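Local coordinates for putative branched-chain amino acid ABC transporter, periplasmic branched-chain amino acid-binding protein (Pseudomonas protegens Pf-5, PDB 4RU0) that probably binds branched-chain amino acids or related solutes in the periplasm and delivers them to an ABC transporter, at residues A[210-215]-A[227-232]; A[155-160]-A[193-198]; A[56-61]-A[78-83]; A[341-346]-A[363-368]; A[273-278]-A[324-329]. All coordinates share one frame; numbering follows the deposited sequence.

Contacts 1 and 3 each set a helix nearly antiparallel to a strand of an alpha/beta sheet. Both rest mainly on isoleucine, leucine or tryptophan, with a polar chain (Q229, E80) at the rim. Their centres lie about 41 Å apart, on opposite sides of the chain's centre. Contact 1 is buried apart from its glutamine; contact 3 is partly buried. Contact 2 is buried and mixed, with aromatic rings on a glutamate chain. It touches contact 1 where L197 packs on Q213. Contacts 4 and 5 share helix 325-348: contact 4 is partly buried, contact 5 a surface contact. Contacts 1, 2 and 4 include a bridging water; the one in contact 5 is weak. D59 of contact 3 meets Y327 of contact 5.

Contact 1: A[210-215]-A[227-232]; sequences ENIQIP and WRQIRQ
The buried I214 is the tight part of this contact, touched by both I230 and Q229. CD1 of I214 rests 3.7 Å from CG1 of I230. I214 CG1 lies anti to its own carbonyl carbon (chi1 -55°), which sends CD1 toward the helix. Next to I230, Q229 reaches the strand with its amide end. Its chain is fully extended, and Q229 NE2 comes within 3.6 Å of I214 CG1. The same nitrogen is 3.9 Å from I212 CG2, so NE2 touches both I212 and I214, whose side chains point to the helix. Strand 210-216 is an outermost strand of the mixed sheet, and helix 224-233 packs on it, as in the alpha/beta lobes of periplasmic binding proteins. The axes of 210-215 and 227-232 run nearly antiparallel, at 162°. The outer side of Q229 is partly exposed and wetter. A water accepts from Q229 NE2 at 2.8 Å and donates to Q213 O at 3.0 Å. Q229 NE2 also bonds to OE1 of Q233, one turn further along the helix.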
# COMPACT_ATOMS: atom_id res chain seq x y z
N GLU A 210 3.17 -11.43 24.71
CA GLU A 210 4.61 -11.60 24.54
C GLU A 210 5.00 -11.21 23.11
O GLU A 210 4.51 -11.77 22.14
CB GLU A 210 5.03 -13.03 24.85
CG GLU A 210 6.52 -13.21 25.02
CD GLU A 210 6.90 -14.61 25.46
OE1 GLU A 210 6.12 -15.23 26.23
OE2 GLU A 210 7.97 -15.10 25.04
N ASN A 211 5.89 -10.23 23.01
CA ASN A 211 6.34 -9.70 21.72
C ASN A 211 7.64 -10.36 21.26
O ASN A 211 8.72 -9.97 21.67
CB ASN A 211 6.51 -8.18 21.82
CG ASN A 211 7.06 -7.56 20.55
OD1 ASN A 211 6.91 -8.10 19.45
ND2 ASN A 211 7.71 -6.41 20.70
N ILE A 212 7.52 -11.37 20.41
CA ILE A 212 8.68 -12.11 19.93
C ILE A 212 9.10 -11.59 18.55
O ILE A 212 8.33 -11.65 17.60
CB ILE A 212 8.39 -13.63 19.85
CG1 ILE A 212 7.96 -14.16 21.22
CG2 ILE A 212 9.60 -14.39 19.33
CD1 ILE A 212 7.55 -15.62 21.20
N GLN A 213 10.33 -11.09 18.46
CA GLN A 213 10.85 -10.51 17.22
C GLN A 213 11.96 -11.38 16.62
O GLN A 213 13.01 -11.56 17.23
CB GLN A 213 11.36 -9.09 17.47
CG GLN A 213 10.27 -8.08 17.80
CD GLN A 213 9.31 -7.85 16.64
OE1 GLN A 213 9.61 -8.15 15.49
NE2 GLN A 213 8.13 -7.31 16.95
N ILE A 214 11.72 -11.92 15.43
CA ILE A 214 12.67 -12.86 14.83
C ILE A 214 13.11 -12.42 13.43
O ILE A 214 12.33 -12.49 12.48
CB ILE A 214 12.06 -14.27 14.74
CG1 ILE A 214 11.57 -14.74 16.11
CG2 ILE A 214 13.06 -15.24 14.17
CD1 ILE A 214 10.73 -16.01 16.06
N PRO A 215 14.36 -11.96 13.31
CA PRO A 215 14.90 -11.49 12.02
C PRO A 215 15.25 -12.62 11.06
O PRO A 215 15.63 -13.71 11.49
CB PRO A 215 16.15 -10.72 12.43
CG PRO A 215 16.57 -11.33 13.71
CD PRO A 215 15.30 -11.72 14.42
N TRP A 227 12.28 -21.14 12.48
CA TRP A 227 11.09 -21.96 12.69
C TRP A 227 11.31 -23.05 13.74
O TRP A 227 10.34 -23.59 14.29
CB TRP A 227 10.62 -22.56 11.36
CG TRP A 227 9.99 -21.50 10.52
CD1 TRP A 227 10.58 -20.80 9.51
CD2 TRP A 227 8.68 -20.97 10.68
NE1 TRP A 227 9.69 -19.87 9.00
CE2 TRP A 227 8.52 -19.96 9.71
CE3 TRP A 227 7.61 -21.25 11.54
CZ2 TRP A 227 7.34 -19.23 9.57
CZ3 TRP A 227 6.44 -20.53 11.41
CH2 TRP A 227 6.31 -19.53 10.43
N ARG A 228 12.57 -23.34 14.05
CA ARG A 228 12.89 -24.19 15.20
C ARG A 228 12.57 -23.42 16.47
O ARG A 228 12.03 -23.97 17.43
CB ARG A 228 14.37 -24.61 15.16
CG ARG A 228 14.84 -25.35 16.38
CD ARG A 228 16.25 -25.92 16.17
NE ARG A 228 17.27 -24.88 16.14
CZ ARG A 228 17.94 -24.50 15.05
NH1 ARG A 228 17.72 -25.08 13.88
NH2 ARG A 228 18.86 -23.54 15.15
N GLN A 229 12.89 -22.13 16.47
CA GLN A 229 12.56 -21.28 17.60
C GLN A 229 11.04 -21.18 17.78
O GLN A 229 10.53 -21.27 18.90
CB GLN A 229 13.16 -19.90 17.42
CG GLN A 229 12.75 -18.91 18.50
CD GLN A 229 13.41 -17.56 18.32
OE1 GLN A 229 14.39 -17.43 17.58
NE2 GLN A 229 12.87 -16.54 18.97
N ILE A 230 10.33 -21.00 16.67
CA ILE A 230 8.89 -20.85 16.69
C ILE A 230 8.20 -22.12 17.17
O ILE A 230 7.22 -22.05 17.92
CB ILE A 230 8.36 -20.44 15.29
CG1 ILE A 230 8.70 -18.97 15.03
CG2 ILE A 230 6.87 -20.67 15.17
CD1 ILE A 230 8.57 -18.55 13.57
N ARG A 231 8.70 -23.28 16.77
CA ARG A 231 8.12 -24.53 17.27
C ARG A 231 8.38 -24.68 18.78
O ARG A 231 7.49 -25.14 19.51
CB ARG A 231 8.67 -25.74 16.52
CG ARG A 231 7.90 -27.03 16.83
CD ARG A 231 8.46 -28.22 16.08
NE ARG A 231 7.92 -29.50 16.53
CZ ARG A 231 6.83 -30.07 16.03
NH1 ARG A 231 6.14 -29.47 15.06
NH2 ARG A 231 6.41 -31.24 16.50
N GLN A 232 9.57 -24.29 19.24
CA GLN A 232 9.89 -24.32 20.67
C GLN A 232 8.97 -23.40 21.47
O GLN A 232 8.42 -23.80 22.50
CB GLN A 232 11.34 -23.91 20.92
CG GLN A 232 12.38 -24.98 20.63
CD GLN A 232 13.79 -24.41 20.55
OE1 GLN A 232 13.97 -23.20 20.36
NE2 GLN A 232 14.80 -25.26 20.69
O HOH W 1 13.66 -13.82 19.06

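Contact 2: A[155-160]-A[193-198]; sequences LTFYSE and GRETLG
F157 and Y158, in the first turn of helix 157-172, pack against E195 and T196 in the type I beta turn R194-L197 that leads into helix 197-207. This is a buried helix-to-turn contact of the periplasmic binding protein fold, close to the ligand pocket. The side chain of F157 is about 5 Å from the bound P3G, and its ring meets Y192 of that pocket edge-to-face.

F157 gives the apolar contacts. Its CB lies against CB of E195, and F157 CD2 is 4.0 Å from E195 CG. A methyl-to-carbonyl contact follows, with CG2 of T196 3.5 Å from the backbone oxygen of F157.

The Y158 ring is in van der Waals contact with E195. Y158 CE1 is 3.0 Å from E195 O, which approaches the ring obliquely. A bend at chi2 (-51°) turns the carboxylate back to this ring. Their planes are nearly parallel, 11° apart, but offset, with Y158 CE1 3.5 Å from E195 OE1.

Hydrogen bonds fix the polar ends. T139 bonds to E195 OE1, and K428 bonds to the Y158 hydroxyl. At the start of the helix, T156 OG1 accepts a weak N-cap bond from S159 N.

One water joins the two segments. It donates to E195 O at 2.7 Å, accepts from G198 N at 2.9 Å, and makes a weak bond of 3.4 Å to Y158 OH.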
# COMPACT_ATOMS: atom_id res chain seq x y z
N LEU A 155 -2.22 3.09 4.27
CA LEU A 155 -1.69 2.27 5.33
C LEU A 155 -0.21 2.38 5.51
O LEU A 155 0.54 2.03 4.64
CB LEU A 155 -2.08 0.81 5.07
CG LEU A 155 -1.91 -0.14 6.25
CD1 LEU A 155 -2.82 0.25 7.38
CD2 LEU A 155 -2.15 -1.56 5.83
N THR A 156 0.22 2.81 6.67
CA THR A 156 1.62 2.72 7.03
C THR A 156 1.86 1.44 7.82
O THR A 156 0.96 0.89 8.40
CB THR A 156 2.09 3.90 7.87
OG1 THR A 156 1.43 3.89 9.13
CG2 THR A 156 1.82 5.19 7.16
N PHE A 157 3.10 0.99 7.83
CA PHE A 157 3.46 -0.19 8.59
C PHE A 157 3.17 -0.04 10.09
O PHE A 157 2.92 -1.03 10.78
CB PHE A 157 4.94 -0.52 8.37
CG PHE A 157 5.26 -0.90 6.95
CD1 PHE A 157 4.50 -1.85 6.28
CD2 PHE A 157 6.30 -0.27 6.27
CE1 PHE A 157 4.79 -2.19 4.96
CE2 PHE A 157 6.59 -0.61 4.95
CZ PHE A 157 5.83 -1.57 4.30
N TYR A 158 3.18 1.19 10.59
CA TYR A 158 2.81 1.41 11.98
C TYR A 158 1.34 1.07 12.19
O TYR A 158 1.00 0.32 13.11
CB TYR A 158 3.08 2.86 12.42
CG TYR A 158 4.51 3.11 12.84
CD1 TYR A 158 5.55 2.36 12.32
CD2 TYR A 158 4.81 4.10 13.77
CE1 TYR A 158 6.86 2.60 12.70
CE2 TYR A 158 6.12 4.34 14.16
CZ TYR A 158 7.14 3.59 13.63
OH TYR A 158 8.45 3.81 14.00
N SER A 159 0.47 1.61 11.35
CA SER A 159 -0.95 1.29 11.42
C SER A 159 -1.21 -0.19 11.17
O SER A 159 -2.10 -0.77 11.77
CB SER A 159 -1.74 2.12 10.40
OG SER A 159 -1.66 3.50 10.70
N GLU A 160 -0.43 -0.78 10.27
CA GLU A 160 -0.60 -2.19 9.94
C GLU A 160 -0.40 -3.05 11.18
O GLU A 160 -1.16 -3.99 11.41
CB GLU A 160 0.37 -2.63 8.84
CG GLU A 160 0.05 -4.02 8.30
CD GLU A 160 1.17 -4.58 7.43
OE1 GLU A 160 2.34 -4.18 7.63
OE2 GLU A 160 0.87 -5.42 6.56
N GLY A 193 11.40 -4.58 7.25
CA GLY A 193 11.09 -5.57 8.27
C GLY A 193 11.18 -5.02 9.69
O GLY A 193 10.47 -5.46 10.59
N ARG A 194 12.06 -4.04 9.88
CA ARG A 194 12.29 -3.46 11.19
C ARG A 194 11.27 -2.36 11.55
O ARG A 194 11.21 -1.93 12.70
CB ARG A 194 13.71 -2.88 11.27
CG ARG A 194 14.83 -3.92 11.18
CD ARG A 194 16.19 -3.22 11.17
NE ARG A 194 17.28 -4.14 10.88
CZ ARG A 194 18.56 -3.92 11.20
NH1 ARG A 194 18.90 -2.80 11.83
NH2 ARG A 194 19.49 -4.81 10.89
N GLU A 195 10.47 -1.93 10.57
CA GLU A 195 9.55 -0.81 10.78
C GLU A 195 8.54 -1.07 11.89
O GLU A 195 8.14 -0.14 12.58
CB GLU A 195 8.78 -0.46 9.49
CG GLU A 195 9.41 0.64 8.65
CD GLU A 195 9.74 1.90 9.44
OE1 GLU A 195 8.82 2.67 9.78
OE2 GLU A 195 10.94 2.12 9.72
N THR A 196 8.14 -2.33 12.05
CA THR A 196 7.09 -2.66 13.01
C THR A 196 7.63 -2.90 14.42
O THR A 196 6.86 -3.22 15.32
CB THR A 196 6.27 -3.89 12.57
OG1 THR A 196 7.16 -4.93 12.14
CG2 THR A 196 5.33 -3.53 11.44
N LEU A 197 8.94 -2.75 14.61
CA LEU A 197 9.54 -2.95 15.93
C LEU A 197 8.96 -2.00 16.97
O LEU A 197 8.52 -2.42 18.04
CB LEU A 197 11.06 -2.79 15.87
CG LEU A 197 11.79 -3.96 15.22
CD1 LEU A 197 13.25 -3.61 14.98
CD2 LEU A 197 11.66 -5.23 16.06
N GLY A 198 8.98 -0.71 16.66
CA GLY A 198 8.40 0.30 17.54
C GLY A 198 6.96 0.05 17.95
O GLY A 198 6.67 -0.13 19.14
O HOH W 2 9.90 0.81 14.37

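Contact 3: A[56-61]-A[78-83]; sequences GMIDYL and WQECET
L61 lies over one face of the W78 indole. L61 CB stands 4.2 Å from the centroid of the six-membered ring of W78, 24° off the ring normal, a CH-pi contact. L61 and the indole run alongside one another, pointing opposite ways, and L61 CD1 follows at 4.1 Å from W78 CE3. I58 meets the same ring obliquely, its chain roughly perpendicular to that of W78. I58 CG2 is 4.0 Å from W78 NE1. The W78 side chain leaves with CG between the backbone N and the carbonyl carbon (chi1 61°), which brings the indole up to the helix. The other branch of I58 turns to E80 and crosses its chain at a steep angle. I58 CD1 is 3.7 Å from E80 OE2. OE1 of the same carboxylate is held by a salt bridge to R42 and a bond to T40. The contact lies in the beta-alpha-beta unit of strand 34-40, helix 47-67 and strand 76-82. L38 of strand 34-40 touches I58 and W78, and F36 touches L61.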
# COMPACT_ATOMS: atom_id res chain seq x y z
N GLY A 56 -3.89 -2.13 -14.24
CA GLY A 56 -4.95 -1.66 -13.37
C GLY A 56 -5.06 -0.14 -13.39
O GLY A 56 -6.16 0.41 -13.47
N MSE A 57 -3.92 0.52 -13.27
CA MSE A 57 -3.90 1.96 -13.32
C MSE A 57 -4.35 2.45 -14.67
O MSE A 57 -5.17 3.37 -14.75
CB MSE A 57 -2.46 2.36 -13.09
CG MSE A 57 -2.14 2.53 -11.61
SE MSE A 57 -0.21 2.78 -11.41
CE MSE A 57 -0.37 4.43 -10.37
N ILE A 58 -3.85 1.85 -15.73
CA ILE A 58 -4.22 2.31 -17.05
C ILE A 58 -5.71 2.14 -17.33
O ILE A 58 -6.36 3.07 -17.78
CB ILE A 58 -3.38 1.61 -18.13
CG1 ILE A 58 -1.92 2.04 -18.02
CG2 ILE A 58 -3.89 1.96 -19.51
CD1 ILE A 58 -0.94 1.07 -18.65
N ASP A 59 -6.27 0.97 -17.02
CA ASP A 59 -7.66 0.72 -17.36
C ASP A 59 -8.55 1.67 -16.60
O ASP A 59 -9.52 2.18 -17.15
CB ASP A 59 -8.06 -0.73 -17.13
CG ASP A 59 -7.38 -1.66 -18.09
OD1 ASP A 59 -7.36 -2.89 -17.85
OD2 ASP A 59 -6.86 -1.18 -19.10
N TYR A 60 -8.24 1.93 -15.34
CA TYR A 60 -9.04 2.88 -14.59
C TYR A 60 -8.94 4.29 -15.16
O TYR A 60 -9.91 5.04 -15.14
CB TYR A 60 -8.75 2.85 -13.10
CG TYR A 60 -9.69 3.73 -12.33
CD1 TYR A 60 -11.02 3.42 -12.23
CD2 TYR A 60 -9.24 4.88 -11.74
CE1 TYR A 60 -11.89 4.24 -11.54
CE2 TYR A 60 -10.11 5.70 -11.05
CZ TYR A 60 -11.43 5.37 -10.96
OH TYR A 60 -12.29 6.19 -10.28
N LEU A 61 -7.75 4.66 -15.64
CA LEU A 61 -7.56 5.98 -16.25
C LEU A 61 -8.32 6.04 -17.58
O LEU A 61 -8.93 7.06 -17.91
CB LEU A 61 -6.08 6.28 -16.47
CG LEU A 61 -5.19 6.51 -15.24
CD1 LEU A 61 -3.74 6.72 -15.65
CD2 LEU A 61 -5.69 7.68 -14.41
N TRP A 78 -1.53 10.14 -20.14
CA TRP A 78 -0.48 9.45 -19.40
C TRP A 78 0.60 8.90 -20.32
O TRP A 78 0.39 8.70 -21.51
CB TRP A 78 -1.08 8.31 -18.57
CG TRP A 78 -1.77 7.26 -19.38
CD1 TRP A 78 -1.21 6.13 -19.92
CD2 TRP A 78 -3.16 7.23 -19.74
NE1 TRP A 78 -2.17 5.41 -20.60
CE2 TRP A 78 -3.37 6.05 -20.50
CE3 TRP A 78 -4.24 8.07 -19.49
CZ2 TRP A 78 -4.62 5.71 -21.01
CZ3 TRP A 78 -5.48 7.73 -20.00
CH2 TRP A 78 -5.66 6.56 -20.75
N GLN A 79 1.78 8.67 -19.73
CA GLN A 79 2.90 8.08 -20.46
C GLN A 79 3.73 7.24 -19.50
O GLN A 79 3.85 7.56 -18.32
CB GLN A 79 3.76 9.16 -21.11
CG GLN A 79 4.78 8.61 -22.11
CD GLN A 79 5.58 9.70 -22.80
OE1 GLN A 79 5.87 10.74 -22.22
NE2 GLN A 79 5.94 9.46 -24.06
N GLU A 80 4.31 6.16 -20.02
CA GLU A 80 5.12 5.27 -19.21
C GLU A 80 6.60 5.54 -19.37
O GLU A 80 7.08 5.83 -20.46
CB GLU A 80 4.82 3.81 -19.57
CG GLU A 80 3.94 3.10 -18.58
CD GLU A 80 3.49 1.74 -19.07
OE1 GLU A 80 4.11 0.72 -18.69
OE2 GLU A 80 2.51 1.68 -19.85
N CYS A 81 7.33 5.44 -18.26
CA CYS A 81 8.78 5.49 -18.28
C CYS A 81 9.31 4.25 -17.57
O CYS A 81 8.86 3.92 -16.47
CB CYS A 81 9.29 6.77 -17.62
SG CYS A 81 11.10 6.93 -17.54
N GLU A 82 10.24 3.55 -18.20
CA GLU A 82 10.78 2.32 -17.64
C GLU A 82 11.75 2.59 -16.50
O GLU A 82 12.76 3.27 -16.67
CB GLU A 82 11.48 1.50 -18.74
CG GLU A 82 12.04 0.17 -18.26
CD GLU A 82 10.97 -0.75 -17.69
OE1 GLU A 82 9.82 -0.74 -18.20
OE2 GLU A 82 11.28 -1.50 -16.74
N THR A 83 11.44 2.05 -15.32
CA THR A 83 12.27 2.27 -14.14
C THR A 83 13.10 1.04 -13.79
O THR A 83 14.04 1.12 -12.99
CB THR A 83 11.40 2.66 -12.91
OG1 THR A 83 10.71 1.50 -12.43
CG2 THR A 83 10.39 3.74 -13.29

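Contact 4: A[341-346]-A[363-368]; sequences IRTAQG and EHLNID
T343 carries this contact, pointing from helix 325-348 at the chain just before strand 366-367. CB points toward that chain and branches there. The methyl branch, T343 CG2, lies anti to the backbone N and reaches the carbonyl of H364, 3.5 Å from H364 O. T343 CG2 also touches CB of H364 at 4.1 Å, while the imidazole turns away to stack on W360. The hydroxyl branch, OG1, lies beside the backbone N (chi1 -52°). T343 OG1 comes within 3.5 Å of CD2 of L365, whose side chain crosses the threonine at about a right angle. T343 OG1 also accepts from a water at 3.0 Å, and that water accepts from N366 N at 2.8 Å. T343 OG1 also hydrogen-bonds to E339 O, one turn back in the same helix. The contact joins the long helix to the small antiparallel pair 366-367 and 384-385. T343 CG2 and L365 CD2 give van der Waals contact. No direct hydrogen bond crosses, so the polar link between the segments runs through the water.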
# COMPACT_ATOMS: atom_id res chain seq x y z
N ILE A 341 -7.19 14.81 -7.34
CA ILE A 341 -7.34 15.79 -8.40
C ILE A 341 -8.75 16.37 -8.39
O ILE A 341 -8.92 17.59 -8.38
CB ILE A 341 -7.05 15.16 -9.78
CG1 ILE A 341 -5.57 14.80 -9.89
CG2 ILE A 341 -7.47 16.11 -10.89
CD1 ILE A 341 -5.24 13.92 -11.07
N ARG A 342 -9.74 15.49 -8.36
CA ARG A 342 -11.14 15.88 -8.30
C ARG A 342 -11.41 16.80 -7.12
O ARG A 342 -12.09 17.82 -7.25
CB ARG A 342 -12.04 14.64 -8.22
CG ARG A 342 -13.51 14.94 -8.00
CD ARG A 342 -14.37 13.69 -8.14
NE ARG A 342 -14.37 13.17 -9.51
CZ ARG A 342 -13.81 12.03 -9.88
NH1 ARG A 342 -13.19 11.27 -8.99
NH2 ARG A 342 -13.86 11.63 -11.14
N THR A 343 -10.86 16.45 -5.96
CA THR A 343 -11.04 17.25 -4.75
C THR A 343 -10.51 18.66 -4.92
O THR A 343 -11.12 19.63 -4.47
CB THR A 343 -10.34 16.59 -3.54
OG1 THR A 343 -10.74 15.22 -3.43
CG2 THR A 343 -10.68 17.31 -2.24
N ALA A 344 -9.36 18.78 -5.58
CA ALA A 344 -8.70 20.07 -5.72
C ALA A 344 -9.41 20.95 -6.75
O ALA A 344 -9.49 22.16 -6.58
CB ALA A 344 -7.23 19.88 -6.11
N GLN A 345 -9.94 20.33 -7.80
CA GLN A 345 -10.76 21.03 -8.79
C GLN A 345 -11.93 21.76 -8.14
O GLN A 345 -12.44 22.74 -8.68
CB GLN A 345 -11.28 20.07 -9.85
CG GLN A 345 -10.25 19.62 -10.86
CD GLN A 345 -10.85 18.75 -11.94
OE1 GLN A 345 -12.07 18.61 -12.03
NE2 GLN A 345 -10.01 18.15 -12.78
N GLY A 346 -12.35 21.28 -6.97
CA GLY A 346 -13.41 21.92 -6.21
C GLY A 346 -13.01 23.30 -5.72
O GLY A 346 -13.85 24.09 -5.30
N GLU A 363 -4.50 16.61 0.82
CA GLU A 363 -4.69 16.94 2.23
C GLU A 363 -6.16 17.21 2.57
O GLU A 363 -6.53 17.31 3.74
CB GLU A 363 -3.83 18.16 2.61
CG GLU A 363 -2.33 17.88 2.53
CD GLU A 363 -1.48 18.93 3.22
OE1 GLU A 363 -1.85 20.12 3.20
OE2 GLU A 363 -0.42 18.56 3.78
N HIS A 364 -7.00 17.30 1.55
CA HIS A 364 -8.42 17.52 1.79
C HIS A 364 -9.27 16.35 1.30
O HIS A 364 -10.48 16.47 1.15
CB HIS A 364 -8.89 18.82 1.14
CG HIS A 364 -8.42 20.04 1.86
ND1 HIS A 364 -7.14 20.54 1.74
CD2 HIS A 364 -9.06 20.85 2.74
CE1 HIS A 364 -7.02 21.61 2.51
NE2 HIS A 364 -8.17 21.82 3.12
N LEU A 365 -8.62 15.22 1.05
CA LEU A 365 -9.33 14.01 0.66
C LEU A 365 -10.33 13.62 1.74
O LEU A 365 -10.00 13.56 2.92
CB LEU A 365 -8.36 12.86 0.42
CG LEU A 365 -7.96 12.60 -1.03
CD1 LEU A 365 -7.10 11.35 -1.12
CD2 LEU A 365 -9.20 12.45 -1.90
N ASN A 366 -11.56 13.36 1.31
CA ASN A 366 -12.60 12.89 2.22
C ASN A 366 -13.49 11.90 1.49
O ASN A 366 -14.54 12.25 0.96
CB ASN A 366 -13.42 14.05 2.77
CG ASN A 366 -14.29 13.65 3.95
OD1 ASN A 366 -14.83 12.54 4.00
ND2 ASN A 366 -14.43 14.55 4.92
N ILE A 367 -13.04 10.65 1.46
CA ILE A 367 -13.76 9.58 0.80
C ILE A 367 -14.73 8.90 1.76
O ILE A 367 -14.31 8.24 2.71
CB ILE A 367 -12.80 8.53 0.24
CG1 ILE A 367 -11.74 9.19 -0.65
CG2 ILE A 367 -13.56 7.47 -0.53
CD1 ILE A 367 -12.30 9.85 -1.87
N ASP A 368 -16.03 9.08 1.51
CA ASP A 368 -17.09 8.46 2.31
C ASP A 368 -17.48 7.09 1.78
O ASP A 368 -17.02 6.67 0.72
CB ASP A 368 -18.35 9.34 2.31
CG ASP A 368 -18.22 10.54 3.22
OD1 ASP A 368 -17.50 10.45 4.23
OD2 ASP A 368 -18.85 11.58 2.92
O HOH W 3 -12.50 14.44 -1.12

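Contact 5: A[273-278]-A[324-329]; sequences SEDVLP and SVYYNS
A weakly bonded helical turn lies beside the start of helix 325-348. The turn, in segment 273-278, passes into a 3-10 segment, with S273 O accepting from both V276 N and L277 N. S324 is the N-cap of helix 325-348: S324 OG takes the N-H of Y327 N at 3.2 Å. Between the segments, E274 and Y326 meet. The glutamate is extended beyond CG and comes at the ring edge, with E274 CD 3.4 Å from Y326 CE2. Carboxylate and ring planes stand 66° apart. OE1 of E274 is 3.5 Å from the same CE2 of Y326. A water link from S273 OG to V325 N is weak and doubtful. The side chain of Y326 is about 6 Å from the bound P3G, so the contact borders the ligand region. No direct hydrogen bond joins the segments. OE2 of E274 bonds to Q52 of helix 47-67, which also bonds to the S324 hydroxyl. Held by Q52, the carboxylate faces the C-H rim of the ring, whose slight positive charge probably suits it.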
# COMPACT_ATOMS: atom_id res chain seq x y z
N SER A 273 -0.88 -14.02 -4.59
CA SER A 273 -0.88 -15.40 -5.05
C SER A 273 0.54 -15.88 -5.31
O SER A 273 0.90 -17.01 -4.98
CB SER A 273 -1.71 -15.55 -6.34
OG SER A 273 -3.00 -15.01 -6.19
N GLU A 274 1.33 -15.00 -5.90
CA GLU A 274 2.70 -15.31 -6.27
C GLU A 274 3.59 -15.50 -5.05
O GLU A 274 4.64 -16.14 -5.12
CB GLU A 274 3.27 -14.21 -7.17
CG GLU A 274 2.38 -13.91 -8.36
CD GLU A 274 2.97 -12.87 -9.29
OE1 GLU A 274 4.06 -12.34 -8.97
OE2 GLU A 274 2.35 -12.59 -10.33
N ASP A 275 3.18 -14.94 -3.92
CA ASP A 275 3.93 -15.10 -2.68
C ASP A 275 3.75 -16.49 -2.09
O ASP A 275 4.59 -16.95 -1.32
CB ASP A 275 3.52 -14.04 -1.66
CG ASP A 275 3.97 -12.64 -2.03
OD1 ASP A 275 5.13 -12.49 -2.48
OD2 ASP A 275 3.17 -11.70 -1.88
N VAL A 276 2.66 -17.15 -2.46
CA VAL A 276 2.29 -18.41 -1.80
C VAL A 276 2.14 -19.60 -2.75
O VAL A 276 2.24 -20.75 -2.32
CB VAL A 276 0.99 -18.26 -1.01
CG1 VAL A 276 1.22 -17.41 0.21
CG2 VAL A 276 -0.10 -17.66 -1.89
N LEU A 277 1.89 -19.34 -4.03
CA LEU A 277 1.85 -20.41 -5.04
C LEU A 277 3.11 -21.30 -5.07
O LEU A 277 2.98 -22.51 -5.19
CB LEU A 277 1.60 -19.82 -6.43
CG LEU A 277 0.14 -19.54 -6.78
CD1 LEU A 277 0.04 -18.71 -8.04
CD2 LEU A 277 -0.65 -20.84 -6.94
N PRO A 278 4.31 -20.71 -4.95
CA PRO A 278 5.48 -21.60 -4.97
C PRO A 278 5.55 -22.56 -3.78
O PRO A 278 6.23 -23.58 -3.87
CB PRO A 278 6.67 -20.63 -4.93
CG PRO A 278 6.13 -19.34 -5.44
CD PRO A 278 4.72 -19.29 -4.95
N SER A 324 -6.70 -9.85 -9.69
CA SER A 324 -5.51 -10.20 -8.94
C SER A 324 -5.15 -9.04 -8.06
O SER A 324 -5.43 -7.91 -8.38
CB SER A 324 -4.35 -10.58 -9.85
OG SER A 324 -3.58 -9.47 -10.24
N VAL A 325 -4.52 -9.33 -6.93
CA VAL A 325 -4.25 -8.31 -5.92
C VAL A 325 -3.38 -7.21 -6.54
O VAL A 325 -3.52 -6.05 -6.24
CB VAL A 325 -3.67 -8.94 -4.63
CG1 VAL A 325 -3.15 -7.92 -3.64
CG2 VAL A 325 -4.69 -9.85 -3.98
N TYR A 326 -2.48 -7.62 -7.41
CA TYR A 326 -1.66 -6.71 -8.14
C TYR A 326 -2.50 -5.79 -9.03
O TYR A 326 -2.28 -4.59 -9.05
CB TYR A 326 -0.69 -7.51 -8.98
CG TYR A 326 0.36 -8.21 -8.17
CD1 TYR A 326 0.97 -7.58 -7.13
CD2 TYR A 326 0.73 -9.50 -8.45
CE1 TYR A 326 1.94 -8.20 -6.37
CE2 TYR A 326 1.70 -10.15 -7.70
CZ TYR A 326 2.30 -9.49 -6.66
OH TYR A 326 3.27 -10.10 -5.91
N TYR A 327 -3.48 -6.34 -9.72
CA TYR A 327 -4.34 -5.54 -10.57
C TYR A 327 -5.14 -4.55 -9.75
O TYR A 327 -5.37 -3.43 -10.16
CB TYR A 327 -5.27 -6.43 -11.41
CG TYR A 327 -6.12 -5.66 -12.37
CD1 TYR A 327 -7.23 -4.97 -11.93
CD2 TYR A 327 -5.81 -5.60 -13.71
CE1 TYR A 327 -8.01 -4.26 -12.80
CE2 TYR A 327 -6.58 -4.88 -14.59
CZ TYR A 327 -7.68 -4.22 -14.13
OH TYR A 327 -8.45 -3.50 -14.99
N ASN A 328 -5.59 -4.99 -8.60
CA ASN A 328 -6.46 -4.18 -7.76
C ASN A 328 -5.70 -3.07 -7.04
O ASN A 328 -6.28 -2.04 -6.70
CB ASN A 328 -7.19 -5.06 -6.75
CG ASN A 328 -8.19 -5.99 -7.41
OD1 ASN A 328 -8.14 -6.22 -8.62
ND2 ASN A 328 -9.11 -6.54 -6.62
N SER A 329 -4.41 -3.29 -6.79
CA SER A 329 -3.59 -2.24 -6.22
C SER A 329 -3.46 -1.12 -7.25
O SER A 329 -3.45 0.06 -6.89
CB SER A 329 -2.21 -2.77 -5.81
OG SER A 329 -1.45 -3.18 -6.93
O HOH W 4 -3.50 -12.57 -6.09